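Local coordinates for protein mercuric reductase (Metallosphaera sedula, PDB 4YWO) that probably reduces mercuric ion to elemental mercury with electrons from NADPH, working as an FAD-containing homodimer, at residues A[17-28]-A[39-50]. Residues are numbered along the deposited sequence; the frame is centred on the assembly and turned at random.
Sequences KLAIIGYGAAGF and VKPVLIGKGEIG. With FAD (flavin-adenine dinucleotide), chain B.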
loop_
_atom_site.group_PDB
_atom_site.type_symbol
_atom_site.label_atom_id
_atom_site.label_comp_id
_atom_site.label_asym_id
_atom_site.label_seq_id
_atom_site.Cartn_x
_atom_site.Cartn_y
_atom_site.Cartn_z
ATOM N N LYS A 17 -8.366 41.236 -5.539
ATOM C CA LYS A 17 -7.025 40.767 -5.430
ATOM C C LYS A 17 -6.727 39.495 -6.251
ATOM O O LYS A 17 -5.658 39.352 -6.762
ATOM C CB LYS A 17 -6.733 40.434 -3.954
ATOM C CG LYS A 17 -6.724 41.688 -3.040
ATOM C CD LYS A 17 -6.308 41.245 -1.645
ATOM C CE LYS A 17 -6.766 42.214 -0.598
ATOM N NZ LYS A 17 -5.920 43.410 -0.794
ATOM N N LEU A 18 -7.742 38.646 -6.360
ATOM C CA LEU A 18 -7.589 37.371 -7.047
ATOM C C LEU A 18 -8.882 36.848 -7.599
ATOM O O LEU A 18 -9.923 36.774 -6.899
ATOM C CB LEU A 18 -6.998 36.316 -6.094
ATOM C CG LEU A 18 -6.899 34.885 -6.641
ATOM C CD1 LEU A 18 -5.780 34.885 -7.593
ATOM C CD2 LEU A 18 -6.519 33.868 -5.529
ATOM N N ALA A 19 -8.809 36.423 -8.859
ATOM C CA ALA A 19 -9.892 35.685 -9.484
ATOM C C ALA A 19 -9.373 34.326 -9.940
ATOM O O ALA A 19 -8.312 34.241 -10.579
ATOM C CB ALA A 19 -10.485 36.409 -10.691
ATOM N N ILE A 20 -10.195 33.302 -9.669
ATOM C CA ILE A 20 -9.897 31.931 -10.046
ATOM C C ILE A 20 -10.869 31.443 -11.036
ATOM O O ILE A 20 -12.089 31.548 -10.775
ATOM C CB ILE A 20 -9.976 30.984 -8.774
ATOM C CG1 ILE A 20 -8.996 31.427 -7.745
ATOM C CG2 ILE A 20 -9.708 29.519 -9.162
ATOM C CD1 ILE A 20 -9.335 30.964 -6.333
ATOM N N ILE A 21 -10.408 30.965 -12.169
ATOM C CA ILE A 21 -11.272 30.525 -13.247
ATOM C C ILE A 21 -11.324 29.021 -13.286
ATOM O O ILE A 21 -10.392 28.368 -13.727
ATOM C CB ILE A 21 -10.908 31.058 -14.630
ATOM C CG1 ILE A 21 -10.478 32.549 -14.566
ATOM C CG2 ILE A 21 -12.009 30.750 -15.609
ATOM C CD1 ILE A 21 -11.556 33.464 -14.198
ATOM N N GLY A 22 -12.457 28.482 -12.867
ATOM C CA GLY A 22 -12.719 27.035 -12.816
ATOM C C GLY A 22 -12.782 26.545 -11.343
ATOM O O GLY A 22 -12.013 26.994 -10.513
ATOM N N TYR A 23 -13.756 25.655 -11.068
ATOM C CA TYR A 23 -13.977 25.195 -9.693
ATOM C C TYR A 23 -13.932 23.650 -9.510
ATOM O O TYR A 23 -14.807 23.018 -8.920
ATOM C CB TYR A 23 -15.200 25.853 -9.061
ATOM C CG TYR A 23 -16.538 25.806 -9.702
ATOM C CD1 TYR A 23 -16.973 24.772 -10.538
ATOM C CD2 TYR A 23 -17.404 26.885 -9.473
ATOM C CE1 TYR A 23 -18.264 24.757 -11.048
ATOM C CE2 TYR A 23 -18.699 26.852 -9.996
ATOM C CZ TYR A 23 -19.113 25.835 -10.819
ATOM O OH TYR A 23 -20.390 25.819 -11.360
ATOM N N GLY A 24 -12.981 23.086 -10.239
ATOM C CA GLY A 24 -12.521 21.709 -10.041
ATOM C C GLY A 24 -11.437 21.628 -8.973
ATOM O O GLY A 24 -11.276 22.484 -8.107
ATOM N N ALA A 25 -10.651 20.597 -9.040
ATOM C CA ALA A 25 -9.609 20.312 -8.058
ATOM C C ALA A 25 -8.586 21.444 -7.940
ATOM O O ALA A 25 -8.272 21.900 -6.837
ATOM C CB ALA A 25 -8.847 19.030 -8.528
ATOM N N ALA A 26 -8.092 21.948 -9.081
ATOM C CA ALA A 26 -7.138 23.057 -9.054
ATOM C C ALA A 26 -7.764 24.332 -8.452
ATOM O O ALA A 26 -7.124 25.049 -7.673
ATOM C CB ALA A 26 -6.521 23.293 -10.399
ATOM N N GLY A 27 -8.985 24.690 -8.920
ATOM C CA GLY A 27 -9.600 25.891 -8.488
ATOM C C GLY A 27 -9.984 25.882 -7.015
ATOM O O GLY A 27 -9.805 26.884 -6.304
ATOM N N PHE A 28 -10.433 24.714 -6.577
ATOM C CA PHE A 28 -10.658 24.589 -5.129
ATOM C C PHE A 28 -9.435 24.720 -4.266
ATOM O O PHE A 28 -9.504 25.402 -3.186
ATOM C CB PHE A 28 -11.407 23.268 -4.744
ATOM C CG PHE A 28 -12.876 23.459 -4.630
ATOM C CD1 PHE A 28 -13.685 23.466 -5.758
ATOM C CD2 PHE A 28 -13.491 23.692 -3.411
ATOM C CE1 PHE A 28 -15.048 23.654 -5.691
ATOM C CE2 PHE A 28 -14.842 23.913 -3.335
ATOM C CZ PHE A 28 -15.649 23.886 -4.445
ATOM N N VAL A 39 -6.927 36.210 1.755
ATOM C CA VAL A 39 -7.614 36.801 0.621
ATOM C C VAL A 39 -8.939 36.077 0.332
ATOM O O VAL A 39 -8.995 34.845 0.270
ATOM C CB VAL A 39 -6.668 36.712 -0.654
ATOM C CG1 VAL A 39 -7.436 37.049 -1.922
ATOM C CG2 VAL A 39 -5.423 37.615 -0.497
ATOM N N LYS A 40 -9.977 36.841 0.098
ATOM C CA LYS A 40 -11.246 36.369 -0.350
ATOM C C LYS A 40 -11.269 36.424 -1.894
ATOM O O LYS A 40 -11.419 37.479 -2.513
ATOM C CB LYS A 40 -12.371 37.197 0.194
ATOM C CG LYS A 40 -13.723 36.655 -0.178
ATOM C CD LYS A 40 -14.770 37.684 0.169
ATOM C CE LYS A 40 -16.102 37.280 -0.373
ATOM N NZ LYS A 40 -17.109 38.206 0.207
ATOM N N PRO A 41 -11.143 35.251 -2.540
ATOM C CA PRO A 41 -11.107 35.308 -3.989
ATOM C C PRO A 41 -12.425 35.326 -4.625
ATOM O O PRO A 41 -13.442 34.945 -4.019
ATOM C CB PRO A 41 -10.409 33.965 -4.371
ATOM C CG PRO A 41 -10.728 33.035 -3.231
ATOM C CD PRO A 41 -10.970 33.901 -1.985
ATOM N N VAL A 42 -12.472 35.697 -5.905
ATOM C CA VAL A 42 -13.636 35.499 -6.691
ATOM C C VAL A 42 -13.380 34.141 -7.386
ATOM O O VAL A 42 -12.302 33.915 -7.917
ATOM C CB VAL A 42 -13.795 36.583 -7.777
ATOM C CG1 VAL A 42 -15.019 36.279 -8.585
ATOM C CG2 VAL A 42 -13.861 37.962 -7.163
ATOM N N LEU A 43 -14.354 33.263 -7.347
ATOM C CA LEU A 43 -14.238 31.905 -7.948
ATOM C C LEU A 43 -15.319 31.768 -8.981
ATOM O O LEU A 43 -16.557 31.928 -8.675
ATOM C CB LEU A 43 -14.409 30.851 -6.830
ATOM C CG LEU A 43 -14.408 29.385 -7.302
ATOM C CD1 LEU A 43 -13.088 29.027 -7.894
ATOM C CD2 LEU A 43 -14.675 28.507 -6.089
ATOM N N ILE A 44 -14.913 31.586 -10.246
ATOM C CA ILE A 44 -15.845 31.556 -11.312
ATOM C C ILE A 44 -15.828 30.215 -11.965
ATOM O O ILE A 44 -14.766 29.791 -12.377
ATOM C CB ILE A 44 -15.454 32.616 -12.374
ATOM C CG1 ILE A 44 -15.302 33.963 -11.758
ATOM C CG2 ILE A 44 -16.512 32.659 -13.530
ATOM C CD1 ILE A 44 -14.638 35.085 -12.554
ATOM N N GLY A 45 -16.949 29.519 -12.118
ATOM C CA GLY A 45 -16.973 28.285 -12.764
ATOM C C GLY A 45 -18.279 27.989 -13.462
ATOM O O GLY A 45 -19.305 28.633 -13.185
ATOM N N LYS A 46 -18.251 27.035 -14.345
ATOM C CA LYS A 46 -19.537 26.572 -14.826
ATOM C C LYS A 46 -19.625 25.103 -14.701
ATOM O O LYS A 46 -18.623 24.452 -14.530
ATOM C CB LYS A 46 -19.704 27.073 -16.214
ATOM C CG LYS A 46 -18.765 26.429 -17.155
ATOM C CD LYS A 46 -18.921 27.083 -18.470
ATOM C CE LYS A 46 -17.782 26.685 -19.315
ATOM N NZ LYS A 46 -18.171 25.444 -19.972
ATOM N N GLY A 47 -20.799 24.557 -14.798
ATOM C CA GLY A 47 -20.865 23.117 -14.678
ATOM C C GLY A 47 -20.962 22.703 -13.204
ATOM O O GLY A 47 -21.132 23.523 -12.274
ATOM N N GLU A 48 -20.990 21.375 -12.999
ATOM C CA GLU A 48 -21.109 20.844 -11.647
ATOM C C GLU A 48 -19.964 21.280 -10.743
ATOM O O GLU A 48 -18.770 21.206 -11.103
ATOM C CB GLU A 48 -21.274 19.306 -11.661
ATOM C CG GLU A 48 -22.435 18.801 -12.485
ATOM C CD GLU A 48 -22.665 17.295 -12.441
ATOM O OE1 GLU A 48 -23.719 16.934 -11.879
ATOM O OE2 GLU A 48 -21.873 16.488 -13.024
ATOM N N ILE A 49 -20.264 21.671 -9.524
ATOM C CA ILE A 49 -19.254 22.018 -8.551
ATOM C C ILE A 49 -18.328 20.799 -8.306
ATOM O O ILE A 49 -18.736 19.660 -8.259
ATOM C CB ILE A 49 -19.930 22.410 -7.183
ATOM C CG1 ILE A 49 -20.825 23.666 -7.340
ATOM C CG2 ILE A 49 -18.927 22.788 -6.172
ATOM C CD1 ILE A 49 -19.998 24.896 -7.532
ATOM N N GLY A 50 -17.035 21.070 -8.254
ATOM C CA GLY A 50 -16.039 20.017 -8.067
ATOM C C GLY A 50 -15.432 19.514 -9.337
ATOM O O GLY A 50 -14.386 18.860 -9.305
HETATM P PA FAD B . -11.434 20.513 -13.956
HETATM O O1A FAD B . -11.807 19.857 -12.647
HETATM O O2A FAD B . -12.126 20.094 -15.231
HETATM O O5B FAD B . -11.605 22.105 -13.788
HETATM C C5B FAD B . -12.342 22.858 -14.748
HETATM C C4B FAD B . -13.614 23.395 -14.104
HETATM O O4B FAD B . -13.696 24.809 -14.303
HETATM C C3B FAD B . -14.852 22.764 -14.721
HETATM O O3B FAD B . -15.601 22.072 -13.718
HETATM C C2B FAD B . -15.672 23.906 -15.287
HETATM O O2B FAD B . -16.953 23.951 -14.651
HETATM C C1B FAD B . -14.896 25.178 -14.989
HETATM N N9A FAD B . -14.556 25.867 -16.259
HETATM C C8A FAD B . -13.949 25.306 -17.320
HETATM N N7A FAD B . -13.782 26.206 -18.322
HETATM C C5A FAD B . -14.292 27.378 -17.901
HETATM C C6A FAD B . -14.442 28.741 -18.463
HETATM N N6A FAD B . -14.000 29.038 -19.709
HETATM N N1A FAD B . -15.034 29.679 -17.690
HETATM C C2A FAD B . -15.477 29.396 -16.451
HETATM N N3A FAD B . -15.374 28.183 -15.878
HETATM C C4A FAD B . -14.801 27.150 -16.540
HETATM N N1 FAD B . -6.873 11.531 -11.887
HETATM C C2 FAD B . -6.316 10.871 -10.840
HETATM O O2 FAD B . -5.373 11.413 -10.223
HETATM N N3 FAD B . -6.736 9.658 -10.439
HETATM C C4 FAD B . -7.738 9.012 -11.046
HETATM O O4 FAD B . -8.106 7.884 -10.649
HETATM C C4X FAD B . -8.402 9.664 -12.201
HETATM N N5 FAD B . -9.421 9.078 -12.868
HETATM C C5X FAD B . -10.007 9.699 -13.918
HETATM C C6 FAD B . -11.054 9.077 -14.589
HETATM C C7 FAD B . -11.662 9.708 -15.669
HETATM C C7M FAD B . -12.796 9.032 -16.395
HETATM C C8 FAD B . -11.194 11.049 -16.109
HETATM C C8M FAD B . -11.854 11.730 -17.279
HETATM C C9 FAD B . -10.148 11.675 -15.441
HETATM C C9A FAD B . -9.540 11.045 -14.361
HETATM N N10 FAD B . -8.479 11.671 -13.679
HETATM C C10 FAD B . -7.893 10.997 -12.591
HETATM C "C1'" FAD B . -7.998 12.992 -14.090
HETATM C "C2'" FAD B . -8.536 14.049 -13.134
HETATM O "O2'" FAD B . -9.956 13.909 -13.016
HETATM C "C3'" FAD B . -8.204 15.452 -13.628
HETATM O "O3'" FAD B . -6.801 15.543 -13.899
HETATM C "C4'" FAD B . -8.590 16.501 -12.593
HETATM O "O4'" FAD B . -10.015 16.542 -12.463
HETATM C "C5'" FAD B . -8.077 17.880 -12.994
HETATM O "O5'" FAD B . -8.874 18.884 -12.370
HETATM P P FAD B . -8.845 20.401 -12.907
HETATM O O1P FAD B . -9.461 21.287 -11.850
HETATM O O2P FAD B . -7.456 20.694 -13.419
HETATM O O3P FAD B . -9.846 20.349 -14.166
HETATM O O HOH W 1 -10.248 38.810 -4.581
HETATM O O HOH W 2 -11.463 17.823 -10.540
#
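Tyr23 lays its ring between Gly45 and Ile49. Gly45 CA sits over one face, 3.6 Å from the ring centroid, and Ile49 CD1 over the opposite face at the same distance, both as CH-pi contacts displaced toward the rim. With CG wedged between the backbone N and the carbonyl carbon (chi1 54°), the ring reaches into the loop after strand 42-45. There the hydroxyl OH of Tyr23 donates a hydrogen bond of 2.6 Å to Gly47 O, which lies in the ring plane at its edge, while the donor itself is tilted 24° from the carbonyl plane of Gly47. The other branch of Ile49 is also used: its CG2 meets the ring edge of Phe28 at CZ. Among apolar contacts nearer the strands, Leu43 CD1 touches Ile20 CG2 at 3.6 Å and also Tyr23 CB; the same methyl lies 3.5 Å from Gly22 O, a buried carbonyl oxygen with no polar partner in the model. Ile20 CD1 lies alongside the Pro41 ring, 3.7 Å from Pro41 CB. The two segments belong to the opening beta-alpha-beta unit of the Rossmann-type FAD fold, with helix 25-36 as the crossover and Gly22, Gly24 and Gly27 matching its GxGxxG signature. Backbone bonds zip the parallel strands in an alternating ladder: Val42 N to Leu18 O, Ile20 N to Val42 O, Ile44 N to Ile20 O (2.9 Å), and Gly22 N to Ile44 O (2.7 Å). Past the strands, Gly50 N gives Tyr23 O a weak, bent bond (135° at the hydrogen). At the start of the helix, Ala26 N donates to FAD O1P at 3.2 Å. A water accepts from Ala25 N and lies within hydrogen-bonding distance of FAD O1A, linking the helix start to the cofactor's pyrophosphate.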